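Local coordinates for protein Tni2 (Pseudomonas fluorescens, PDB 6B12) that is probably the immunity protein that binds and neutralises a cognate type VI secretion toxin, with which it forms a complex, at residues E6-R9 with K13-D16; L54-V59 with L65-N70; A78-V83 with S120-M125; F135-D140 with G144-I149. All coordinates share one frame; numbering follows the deposited sequence.

Contact 1 (E6-R9 with K13-D16)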
loop_
_atom_site.group_PDB
_atom_site.type_symbol
_atom_site.label_atom_id
_atom_site.label_comp_id
_atom_site.label_asym_id
_atom_site.label_seq_id
_atom_site.Cartn_x
_atom_site.Cartn_y
_atom_site.Cartn_z
ATOM N N GLU C 6 12.118 -11.545 -10.803
ATOM C CA GLU C 6 10.962 -12.423 -10.660
ATOM C C GLU C 6 10.627 -12.560 -9.187
ATOM O O GLU C 6 11.521 -12.640 -8.342
ATOM C CB GLU C 6 11.223 -13.817 -11.298
ATOM C CG GLU C 6 11.217 -13.702 -12.797
ATOM C CD GLU C 6 11.426 -15.027 -13.557
ATOM O OE1 GLU C 6 12.022 -15.972 -13.010
ATOM O OE2 GLU C 6 11.005 -15.078 -14.719
ATOM N N ARG C 7 9.336 -12.562 -8.884
ATOM C CA ARG C 7 8.856 -12.762 -7.526
ATOM C C ARG C 7 8.097 -14.078 -7.493
ATOM O O ARG C 7 7.239 -14.316 -8.340
ATOM C CB ARG C 7 7.961 -11.603 -7.104
ATOM C CG ARG C 7 8.748 -10.357 -6.753
ATOM C CD ARG C 7 7.850 -9.154 -6.862
ATOM N NE ARG C 7 7.577 -8.838 -8.260
ATOM C CZ ARG C 7 6.484 -8.221 -8.699
ATOM N NH1 ARG C 7 5.532 -7.863 -7.855
ATOM N NH2 ARG C 7 6.344 -7.939 -9.997
ATOM N N ILE C 8 8.427 -14.939 -6.543
ATOM C CA ILE C 8 7.886 -16.292 -6.518
ATOM C C ILE C 8 6.931 -16.377 -5.332
ATOM O O ILE C 8 7.325 -16.144 -4.185
ATOM C CB ILE C 8 8.983 -17.364 -6.443
ATOM C CG1 ILE C 8 9.916 -17.296 -7.685
ATOM C CG2 ILE C 8 8.359 -18.745 -6.473
ATOM C CD1 ILE C 8 11.129 -16.448 -7.453
ATOM N N ARG C 9 5.673 -16.650 -5.620
ATOM C CA ARG C 9 4.667 -16.784 -4.567
ATOM C C ARG C 9 4.857 -18.085 -3.784
ATOM O O ARG C 9 5.485 -19.036 -4.246
ATOM C CB ARG C 9 3.269 -16.757 -5.182
ATOM C CG ARG C 9 2.899 -15.408 -5.781
ATOM C CD ARG C 9 1.804 -15.530 -6.862
ATOM N NE ARG C 9 0.709 -16.452 -6.548
ATOM C CZ ARG C 9 -0.558 -16.081 -6.334
ATOM N NH1 ARG C 9 -0.897 -14.796 -6.353
ATOM N NH2 ARG C 9 -1.498 -16.994 -6.089
ATOM N N LYS C 13 3.643 -19.843 -8.164
ATOM C CA LYS C 13 3.368 -18.989 -9.309
ATOM C C LYS C 13 4.377 -17.842 -9.332
ATOM O O LYS C 13 4.799 -17.341 -8.286
ATOM C CB LYS C 13 1.935 -18.462 -9.237
ATOM C CG LYS C 13 0.852 -19.557 -9.302
ATOM C CD LYS C 13 1.018 -20.406 -10.532
ATOM C CE LYS C 13 -0.124 -21.406 -10.699
ATOM N NZ LYS C 13 -0.005 -22.107 -12.017
ATOM N N VAL C 14 4.790 -17.443 -10.528
ATOM C CA VAL C 14 5.872 -16.481 -10.694
ATOM C C VAL C 14 5.297 -15.190 -11.253
ATOM O O VAL C 14 4.622 -15.200 -12.292
ATOM C CB VAL C 14 6.979 -17.032 -11.614
ATOM C CG1 VAL C 14 8.070 -15.972 -11.812
ATOM C CG2 VAL C 14 7.568 -18.312 -11.022
ATOM N N ILE C 15 5.575 -14.088 -10.570
ATOM C CA ILE C 15 5.162 -12.763 -11.013
ATOM C C ILE C 15 6.321 -12.165 -11.791
ATOM O O ILE C 15 7.388 -11.929 -11.222
ATOM C CB ILE C 15 4.796 -11.860 -9.826
ATOM C CG1 ILE C 15 3.835 -12.579 -8.863
ATOM C CG2 ILE C 15 4.173 -10.553 -10.334
ATOM C CD1 ILE C 15 3.640 -11.801 -7.556
ATOM N N ASP C 16 6.099 -11.889 -13.070
ATOM C CA ASP C 16 7.105 -11.231 -13.895
ATOM C C ASP C 16 7.109 -9.727 -13.618
ATOM O O ASP C 16 6.148 -9.165 -13.087
ATOM C CB ASP C 16 6.826 -11.491 -15.372
ATOM C CG ASP C 16 6.865 -12.959 -15.707
ATOM O OD1 ASP C 16 7.803 -13.642 -15.244
ATOM O OD2 ASP C 16 5.952 -13.434 -16.417
HETATM O O HOH W 1 9.204 -15.815 -16.125
HETATM O O HOH W 2 8.804 -9.638 -10.710
#
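With CG turned away from the carbonyl carbon (chi1 -77°) and a bend at chi3 (-73°), the Arg7 side chain curls back so that its guanidinium lies over Ile15. Methyl CG2 of Ile15 sits under one face of this group, off-centre, 3.4 Å from NH2. At the guanidinium edge, in plane, NE gives its hydrogen to a water at 2.9 Å, and that water donates in turn to Ile15 O. The same carbonyl accepts the backbone N of Arg7, so Ile15 O has two donors. The pairing continues with Ile15 N to Arg7 O (2.8 Å) and Arg9 N to Lys13 O (2.9 Å). On the opposite face of the ladder, Val14 CG1 rests against the Glu6 chain, 3.9 Å from CB. The Glu6 and Asp16 side chains lie side by side, pointing the same way, OE2 to OD1 3.5 Å; a water between these oxygens donates to Asp16 OD1, and the salt bridge from Glu6 OE1 to Arg38 probably eases the like-charge proximity. Arg7 NH1 bonds a polar side chain of the other protein chain, and Arg9 NH1 bonds Ser30 O. The arrangement is a short antiparallel beta hairpin, whose strand 5-9 pairs on its other edge with strand 34-41.

Contact 2 (L54-V59 with L65-N70)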
loop_
_atom_site.group_PDB
_atom_site.type_symbol
_atom_site.label_atom_id
_atom_site.label_comp_id
_atom_site.label_asym_id
_atom_site.label_seq_id
_atom_site.Cartn_x
_atom_site.Cartn_y
_atom_site.Cartn_z
ATOM N N LEU C 54 7.492 -11.275 1.651
ATOM C CA LEU C 54 8.218 -10.040 1.392
ATOM C C LEU C 54 7.540 -9.304 0.254
ATOM O O LEU C 54 6.787 -9.882 -0.526
ATOM C CB LEU C 54 9.690 -10.312 1.060
ATOM C CG LEU C 54 9.951 -11.152 -0.206
ATOM C CD1 LEU C 54 10.190 -10.281 -1.444
ATOM C CD2 LEU C 54 11.163 -12.080 -0.011
ATOM N N LEU C 55 7.818 -8.008 0.162
ATOM C CA LEU C 55 7.331 -7.188 -0.933
ATOM C C LEU C 55 8.571 -6.566 -1.540
ATOM O O LEU C 55 9.328 -5.907 -0.824
ATOM C CB LEU C 55 6.344 -6.133 -0.413
ATOM C CG LEU C 55 5.509 -5.301 -1.371
ATOM C CD1 LEU C 55 4.575 -6.177 -2.243
ATOM C CD2 LEU C 55 4.696 -4.316 -0.546
ATOM N N ALA C 56 8.796 -6.797 -2.839
ATOM C CA ALA C 56 10.044 -6.365 -3.474
ATOM C C ALA C 56 9.741 -5.552 -4.717
ATOM O O ALA C 56 8.850 -5.913 -5.497
ATOM C CB ALA C 56 10.925 -7.570 -3.883
ATOM N N ILE C 57 10.489 -4.461 -4.905
ATOM C CA ILE C 57 10.441 -3.698 -6.148
ATOM C C ILE C 57 11.867 -3.456 -6.612
ATOM O O ILE C 57 12.816 -3.466 -5.824
ATOM C CB ILE C 57 9.698 -2.343 -6.018
ATOM C CG1 ILE C 57 10.338 -1.490 -4.917
ATOM C CG2 ILE C 57 8.194 -2.569 -5.759
ATOM C CD1 ILE C 57 10.044 -0.000 -5.043
ATOM N N VAL C 58 12.023 -3.281 -7.907
ATOM C CA VAL C 58 13.287 -2.792 -8.443
ATOM C C VAL C 58 13.207 -1.270 -8.484
ATOM O O VAL C 58 12.281 -0.707 -9.072
ATOM C CB VAL C 58 13.565 -3.378 -9.833
ATOM C CG1 VAL C 58 14.814 -2.740 -10.426
ATOM C CG2 VAL C 58 13.719 -4.928 -9.750
ATOM N N VAL C 59 14.145 -0.606 -7.819
ATOM C CA VAL C 59 14.189 0.860 -7.858
ATOM C C VAL C 59 14.430 1.289 -9.299
ATOM O O VAL C 59 15.118 0.567 -10.045
ATOM C CB VAL C 59 15.297 1.363 -6.916
ATOM C CG1 VAL C 59 15.406 2.895 -6.905
ATOM C CG2 VAL C 59 15.053 0.808 -5.477
ATOM N N LEU C 65 17.287 -2.759 -5.110
ATOM C CA LEU C 65 15.959 -3.272 -4.829
ATOM C C LEU C 65 15.512 -2.711 -3.487
ATOM O O LEU C 65 16.329 -2.515 -2.580
ATOM C CB LEU C 65 15.953 -4.800 -4.782
ATOM C CG LEU C 65 16.380 -5.406 -6.142
ATOM C CD1 LEU C 65 17.829 -5.862 -6.033
ATOM C CD2 LEU C 65 15.464 -6.542 -6.520
ATOM N N ALA C 66 14.233 -2.413 -3.375
ATOM C CA ALA C 66 13.653 -2.100 -2.077
ATOM C C ALA C 66 12.858 -3.323 -1.651
ATOM O O ALA C 66 12.027 -3.821 -2.416
ATOM C CB ALA C 66 12.761 -0.866 -2.139
ATOM N N ILE C 67 13.111 -3.796 -0.433
ATOM C CA ILE C 67 12.557 -5.054 0.038
ATOM C C ILE C 67 11.851 -4.768 1.347
ATOM O O ILE C 67 12.508 -4.394 2.317
ATOM C CB ILE C 67 13.649 -6.112 0.276
ATOM C CG1 ILE C 67 14.567 -6.307 -0.944
ATOM C CG2 ILE C 67 12.985 -7.411 0.719
ATOM C CD1 ILE C 67 13.884 -6.900 -2.084
ATOM N N LEU C 68 10.541 -4.987 1.393
ATOM C CA LEU C 68 9.790 -4.897 2.647
ATOM C C LEU C 68 9.653 -6.316 3.186
ATOM O O LEU C 68 8.968 -7.151 2.587
ATOM C CB LEU C 68 8.439 -4.246 2.405
ATOM C CG LEU C 68 7.628 -4.003 3.669
ATOM C CD1 LEU C 68 8.383 -3.118 4.672
ATOM C CD2 LEU C 68 6.325 -3.372 3.235
ATOM N N TRP C 69 10.294 -6.570 4.325
ATOM C CA TRP C 69 10.586 -7.906 4.829
ATOM C C TRP C 69 9.681 -8.203 6.016
ATOM O O TRP C 69 9.754 -7.497 7.025
ATOM C CB TRP C 69 12.052 -7.923 5.252
ATOM C CG TRP C 69 12.699 -9.220 5.605
ATOM C CD1 TRP C 69 12.928 -9.720 6.873
ATOM C CD2 TRP C 69 13.330 -10.117 4.699
ATOM N NE1 TRP C 69 13.643 -10.893 6.783
ATOM C CE2 TRP C 69 13.912 -11.145 5.460
ATOM C CE3 TRP C 69 13.477 -10.136 3.300
ATOM C CZ2 TRP C 69 14.591 -12.205 4.870
ATOM C CZ3 TRP C 69 14.151 -11.194 2.722
ATOM C CH2 TRP C 69 14.702 -12.200 3.505
ATOM N N ASN C 70 8.850 -9.245 5.913
ATOM C CA ASN C 70 7.928 -9.535 7.014
ATOM C C ASN C 70 8.696 -10.100 8.200
ATOM O O ASN C 70 9.516 -11.011 8.042
ATOM C CB ASN C 70 6.844 -10.525 6.585
ATOM C CG ASN C 70 5.822 -9.900 5.677
ATOM O OD1 ASN C 70 5.803 -8.680 5.510
ATOM N ND2 ASN C 70 4.964 -10.726 5.079
#
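Ala56 and Ile67 meet more closely than any other side-chain pair in this antiparallel ladder, with Ile67 CD1 3.5 Å from Ala56 CB. Two torsions near -60° (chi1 -53°, chi2 -67°) fold the isoleucine tip across the strand gap onto the small alanine. On the reverse face two pairs flank this one, one on each side along the ladder: Ile57-Ala66 is nearly as tight, with Ile57 CG1 3.7 Å from Ala66 CB and CD1 reaching the same methyl, while Leu55 and Leu68 meet through their CB atoms. Between the two faces, Leu55-Leu68 and Ile57-Ala66 are each joined by two backbone hydrogen bonds, the shortest from Leu68 N to Leu55 O at 2.7 Å and the one from Ala66 N clearly bent. The more open side lies at the partly exposed Trp69 and Val58. Buried Leu54 brings CD2 obliquely to Trp69, 4.1 Å from CZ3, and Val58 CG2 stays 4.0 Å from Leu65 CD2. Asn70 gives ND2 to Arg52 O and accepts a basic side chain of the other protein chain at OD1. The hairpin sits between two layers: Phe5 and residues Val34, Ala37 and Trp39 of strand 34-41 cover the Ala56-Leu65 face, Phe111 and Tyr108 of strand 102-112 pack on the Leu55-Ala66 face, and strand 78-84 pairs with the far edge of 64-70.

Contact 3 (A78-V83 with S120-M125)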
loop_
_atom_site.group_PDB
_atom_site.type_symbol
_atom_site.label_atom_id
_atom_site.label_comp_id
_atom_site.label_asym_id
_atom_site.label_seq_id
_atom_site.Cartn_x
_atom_site.Cartn_y
_atom_site.Cartn_z
ATOM N N ALA C 78 7.081 -5.496 9.758
ATOM C CA ALA C 78 7.980 -5.606 8.618
ATOM C C ALA C 78 9.071 -4.557 8.750
ATOM O O ALA C 78 8.898 -3.540 9.431
ATOM C CB ALA C 78 7.217 -5.434 7.304
ATOM N N THR C 79 10.196 -4.808 8.066
ATOM C CA THR C 79 11.323 -3.882 8.027
ATOM C C THR C 79 11.683 -3.621 6.565
ATOM O O THR C 79 11.711 -4.551 5.760
ATOM C CB THR C 79 12.539 -4.460 8.772
ATOM O OG1 THR C 79 12.193 -4.709 10.148
ATOM C CG2 THR C 79 13.710 -3.494 8.724
ATOM N N LEU C 80 11.958 -2.363 6.240
ATOM C CA LEU C 80 12.315 -1.977 4.876
ATOM C C LEU C 80 13.827 -1.950 4.710
ATOM O O LEU C 80 14.532 -1.323 5.508
ATOM C CB LEU C 80 11.715 -0.607 4.558
ATOM C CG LEU C 80 12.079 -0.028 3.191
ATOM C CD1 LEU C 80 11.553 -0.897 2.030
ATOM C CD2 LEU C 80 11.569 1.433 3.119
ATOM N N TYR C 81 14.318 -2.602 3.651
ATOM C CA TYR C 81 15.731 -2.615 3.300
ATOM C C TYR C 81 15.899 -2.151 1.864
ATOM O O TYR C 81 15.049 -2.412 1.018
ATOM C CB TYR C 81 16.333 -4.019 3.403
ATOM C CG TYR C 81 16.233 -4.609 4.785
ATOM C CD1 TYR C 81 17.217 -4.356 5.739
ATOM C CD2 TYR C 81 15.135 -5.390 5.146
ATOM C CE1 TYR C 81 17.116 -4.897 7.020
ATOM C CE2 TYR C 81 15.026 -5.933 6.411
ATOM C CZ TYR C 81 16.021 -5.678 7.349
ATOM O OH TYR C 81 15.928 -6.216 8.617
ATOM N N VAL C 82 17.015 -1.480 1.607
ATOM C CA VAL C 82 17.496 -1.229 0.242
ATOM C C VAL C 82 18.683 -2.146 0.029
ATOM O O VAL C 82 19.660 -2.086 0.778
ATOM C CB VAL C 82 17.889 0.238 0.036
ATOM C CG1 VAL C 82 18.530 0.425 -1.347
ATOM C CG2 VAL C 82 16.665 1.108 0.173
ATOM N N VAL C 83 18.602 -2.999 -0.988
ATOM C CA VAL C 83 19.630 -3.990 -1.268
ATOM C C VAL C 83 20.308 -3.608 -2.572
ATOM O O VAL C 83 19.637 -3.237 -3.534
ATOM C CB VAL C 83 19.018 -5.402 -1.373
ATOM C CG1 VAL C 83 20.077 -6.434 -1.673
ATOM C CG2 VAL C 83 18.235 -5.764 -0.075
ATOM N N SER C 120 16.777 7.054 -8.832
ATOM C CA SER C 120 17.210 6.418 -7.596
ATOM C C SER C 120 16.173 6.532 -6.476
ATOM O O SER C 120 16.324 5.857 -5.458
ATOM C CB SER C 120 18.519 7.032 -7.105
ATOM O OG SER C 120 18.319 8.394 -6.719
ATOM N N ILE C 121 15.120 7.326 -6.656
ATOM C CA ILE C 121 14.125 7.558 -5.600
ATOM C C ILE C 121 12.981 6.573 -5.757
ATOM O O ILE C 121 12.432 6.422 -6.851
ATOM C CB ILE C 121 13.594 9.002 -5.647
ATOM C CG1 ILE C 121 14.736 9.994 -5.405
ATOM C CG2 ILE C 121 12.510 9.206 -4.575
ATOM C CD1 ILE C 121 14.368 11.478 -5.689
ATOM N N PHE C 122 12.588 5.934 -4.645
ATOM C CA PHE C 122 11.365 5.146 -4.598
ATOM C C PHE C 122 10.526 5.640 -3.424
ATOM O O PHE C 122 10.982 6.435 -2.591
ATOM C CB PHE C 122 11.659 3.640 -4.483
ATOM C CG PHE C 122 12.300 3.251 -3.179
ATOM C CD1 PHE C 122 13.674 3.351 -3.000
ATOM C CD2 PHE C 122 11.516 2.763 -2.134
ATOM C CE1 PHE C 122 14.266 2.986 -1.803
ATOM C CE2 PHE C 122 12.096 2.404 -0.905
ATOM C CZ PHE C 122 13.459 2.497 -0.735
ATOM N N THR C 123 9.279 5.185 -3.376
ATOM C CA THR C 123 8.333 5.631 -2.355
ATOM C C THR C 123 7.800 4.437 -1.585
ATOM O O THR C 123 7.368 3.451 -2.181
ATOM C CB THR C 123 7.155 6.372 -2.994
ATOM O OG1 THR C 123 7.625 7.516 -3.719
ATOM C CG2 THR C 123 6.179 6.846 -1.912
ATOM N N CYS C 124 7.771 4.544 -0.254
ATOM C CA CYS C 124 7.141 3.511 0.554
ATOM C C CYS C 124 6.167 4.191 1.501
ATOM O O CYS C 124 6.453 5.277 2.039
ATOM C CB CYS C 124 8.187 2.694 1.310
ATOM S SG CYS C 124 7.560 1.156 2.045
HETATM N N MSE C 125 4.998 3.580 1.640
HETATM C CA MSE C 125 3.920 4.152 2.438
HETATM C C MSE C 125 4.106 3.684 3.874
HETATM O O MSE C 125 4.283 2.500 4.124
HETATM C CB MSE C 125 2.562 3.734 1.862
HETATM C CG MSE C 125 2.399 4.070 0.390
HETATM SE SE MSE C 125 2.661 5.978 -0.000
HETATM C CE MSE C 125 1.286 6.557 1.197
#
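Val82 and Phe122 make the tightest apolar contact between these strands, methyl against ring edge. Val82 CG2 comes near the ring plane and touches CZ and CE1 of Phe122 equally, at 3.6 Å from each. Leu80 CD2 also reaches the rim, near CE2, at 4.2 Å, so two methyl groups border the outer end of the ring. Phe122 carries CG between its own backbone N and carbonyl carbon (chi1 67°), a placing that projects the ring from its strand toward 78-83. The second kind of contact is methyl against the cysteine side chain: Leu80 CD2 lies 4.0 Å from Cys124 CB and 4.2 Å from SG. One leucine branch therefore touches both Phe122 and Cys124. No hydrogen bond crosses between the segments. Their axes run antiparallel at 175° but stay 10.5 Å apart, the spacing of facing layers and not of paired strands, and all four touching residues are buried. Strand 78-84 is held in its own sheet between 64-70 and 90-92, whereas 121-128 lies between 102-112 and 134-140; Tyr108 and Phe111 from 102-112 and Ile139 from 134-140 also pack against Leu80.

Contact 4 (F135-D140 with G144-I149)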
loop_
_atom_site.group_PDB
_atom_site.type_symbol
_atom_site.label_atom_id
_atom_site.label_comp_id
_atom_site.label_asym_id
_atom_site.label_seq_id
_atom_site.Cartn_x
_atom_site.Cartn_y
_atom_site.Cartn_z
ATOM N N PHE C 135 1.793 8.079 5.713
ATOM C CA PHE C 135 2.750 9.051 5.222
ATOM C C PHE C 135 3.434 8.475 4.001
ATOM O O PHE C 135 3.796 7.299 3.982
ATOM C CB PHE C 135 3.786 9.404 6.270
ATOM C CG PHE C 135 3.223 10.197 7.391
ATOM C CD1 PHE C 135 2.519 9.573 8.405
ATOM C CD2 PHE C 135 3.377 11.569 7.418
ATOM C CE1 PHE C 135 1.965 10.311 9.442
ATOM C CE2 PHE C 135 2.839 12.315 8.459
ATOM C CZ PHE C 135 2.135 11.686 9.464
ATOM N N ARG C 136 3.588 9.309 2.991
ATOM C CA ARG C 136 4.400 8.973 1.828
ATOM C C ARG C 136 5.852 9.292 2.151
ATOM O O ARG C 136 6.173 10.438 2.517
ATOM C CB ARG C 136 3.921 9.769 0.618
ATOM C CG ARG C 136 4.921 9.760 -0.516
ATOM C CD ARG C 136 4.410 10.599 -1.672
ATOM N NE ARG C 136 5.490 10.852 -2.627
ATOM C CZ ARG C 136 5.332 11.550 -3.741
ATOM N NH1 ARG C 136 4.133 12.050 -4.043
ATOM N NH2 ARG C 136 6.364 11.732 -4.555
ATOM N N VAL C 137 6.725 8.290 2.049
ATOM C CA VAL C 137 8.144 8.445 2.371
ATOM C C VAL C 137 8.947 8.177 1.108
ATOM O O VAL C 137 8.986 7.049 0.608
ATOM C CB VAL C 137 8.582 7.524 3.516
ATOM C CG1 VAL C 137 10.065 7.800 3.890
ATOM C CG2 VAL C 137 7.683 7.734 4.733
ATOM N N ASP C 138 9.569 9.218 0.581
ATOM C CA ASP C 138 10.440 9.087 -0.576
ATOM C C ASP C 138 11.862 8.863 -0.091
ATOM O O ASP C 138 12.337 9.561 0.810
ATOM C CB ASP C 138 10.371 10.343 -1.448
ATOM C CG ASP C 138 9.076 10.436 -2.252
ATOM O OD1 ASP C 138 8.153 9.603 -2.065
ATOM O OD2 ASP C 138 8.971 11.352 -3.084
ATOM N N ILE C 139 12.541 7.896 -0.707
ATOM C CA ILE C 139 13.832 7.399 -0.248
ATOM C C ILE C 139 14.785 7.354 -1.443
ATOM O O ILE C 139 14.406 6.875 -2.509
ATOM C CB ILE C 139 13.679 6.000 0.386
ATOM C CG1 ILE C 139 12.764 6.096 1.627
ATOM C CG2 ILE C 139 15.044 5.396 0.765
ATOM C CD1 ILE C 139 12.005 4.807 1.932
ATOM N N ASP C 140 15.998 7.871 -1.263
ATOM C CA ASP C 140 17.036 7.832 -2.299
ATOM C C ASP C 140 17.813 6.534 -2.132
ATOM O O ASP C 140 18.631 6.402 -1.213
ATOM C CB ASP C 140 17.955 9.041 -2.163
ATOM C CG ASP C 140 19.035 9.100 -3.239
ATOM O OD1 ASP C 140 19.090 8.205 -4.111
ATOM O OD2 ASP C 140 19.807 10.079 -3.180
ATOM N N GLY C 144 20.632 5.488 0.467
ATOM C CA GLY C 144 19.987 4.819 1.567
ATOM C C GLY C 144 19.306 5.758 2.529
ATOM O O GLY C 144 18.925 5.321 3.625
ATOM N N ASP C 145 19.113 7.025 2.151
ATOM C CA ASP C 145 18.560 8.024 3.050
ATOM C C ASP C 145 17.167 8.487 2.639
ATOM O O ASP C 145 16.827 8.582 1.465
ATOM C CB ASP C 145 19.481 9.229 3.152
ATOM C CG ASP C 145 20.769 8.892 3.864
ATOM O OD1 ASP C 145 20.794 7.888 4.617
ATOM O OD2 ASP C 145 21.742 9.622 3.665
ATOM N N ILE C 146 16.353 8.786 3.638
ATOM C CA ILE C 146 15.048 9.357 3.357
ATOM C C ILE C 146 15.208 10.745 2.764
ATOM O O ILE C 146 16.025 11.554 3.230
ATOM C CB ILE C 146 14.211 9.391 4.642
ATOM C CG1 ILE C 146 13.876 7.950 5.009
ATOM C CG2 ILE C 146 12.993 10.254 4.420
ATOM C CD1 ILE C 146 13.314 7.787 6.403
ATOM N N VAL C 147 14.435 11.013 1.717
ATOM C CA VAL C 147 14.425 12.305 1.040
ATOM C C VAL C 147 13.378 13.216 1.634
ATOM O O VAL C 147 13.690 14.342 2.031
ATOM C CB VAL C 147 14.188 12.098 -0.476
ATOM C CG1 VAL C 147 13.965 13.430 -1.173
ATOM C CG2 VAL C 147 15.365 11.365 -1.093
ATOM N N SER C 148 12.146 12.721 1.758
ATOM C CA SER C 148 11.054 13.538 2.270
ATOM C C SER C 148 9.936 12.663 2.793
ATOM O O SER C 148 9.796 11.492 2.411
ATOM C CB SER C 148 10.494 14.464 1.201
ATOM O OG SER C 148 10.039 13.672 0.130
ATOM N N ILE C 149 9.119 13.267 3.660
ATOM C CA ILE C 149 7.934 12.632 4.212
ATOM C C ILE C 149 6.755 13.574 4.016
ATOM O O ILE C 149 6.873 14.779 4.262
ATOM C CB ILE C 149 8.113 12.313 5.709
ATOM C CG1 ILE C 149 9.371 11.466 5.951
ATOM C CG2 ILE C 149 6.891 11.621 6.250
ATOM C CD1 ILE C 149 9.935 11.610 7.396
HETATM O O HOH W 3 7.352 12.377 0.471
#
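Asp138 and Ser148 form a hydrogen-bonded pair in which Asp138 N donates to Ser148 O at 2.9 Å. The return is shared: Asp138 O takes Val147 N at 2.7 Å and Ser148 N only weakly at 3.3 Å. Further on, Asp140 N donates to Asp145 O, while Asp140 O accepts Gly144 N at 2.8 Å and, weakly, Asp145 N, whose hydrogen is also directed to Thr143 OG1. Gly144 has a positive phi (78°), as the first residue of a G1 bulge does. The Asp138 carboxylate is well satisfied: Arg136 grips it side-on, NE to OD1 and NH2 to OD2, both 3.0 Å, in a salt bridge. Thr123 OG1 adds a bond to OD1 and Gln116 NE2 one to OD2, which should stabilise the charged form. Asp140 OD1 is met by Ser142 and Ser120 hydroxyls. A water lies within hydrogen-bonding distance of Arg136 O and Ser148 OG and may link them. On the apolar face, Ile146 CG2 lies 3.9 Å from Val137 CG1, and Ile149 CG2 meets Phe135 CD2 at 3.7 Å. This is a twisted antiparallel beta hairpin at the sheet edge, with a G1 bulge beside its turn and a classic bulge where Val147 and Ser148 both face Asp138.

Contacts 2 and 3 make up the buried middle of the chain, whereas contacts 1 and 4 are partly buried hairpins on opposite sides of its centre, about 27 Å apart between centres. Contacts 2 and 3 meet in one sheet, where strands 64-70 and 78-84 are neighbours; contacts 3 and 4 likewise share the sheet of 121-128 and 134-140. Contact 3 thus joins two sheets by apolar packing alone, and the others are ladders within a sheet. Chemistry differs with position: mostly aliphatic in contact 2, charged and water-linked in contact 1, and in contact 4 an apolar face backed by aspartates, of which Asp138 is buried, on a backbone with two bulges. Contacts 1 and 2 touch through Arg7, and both meet the other protein chain; contact 4 does not.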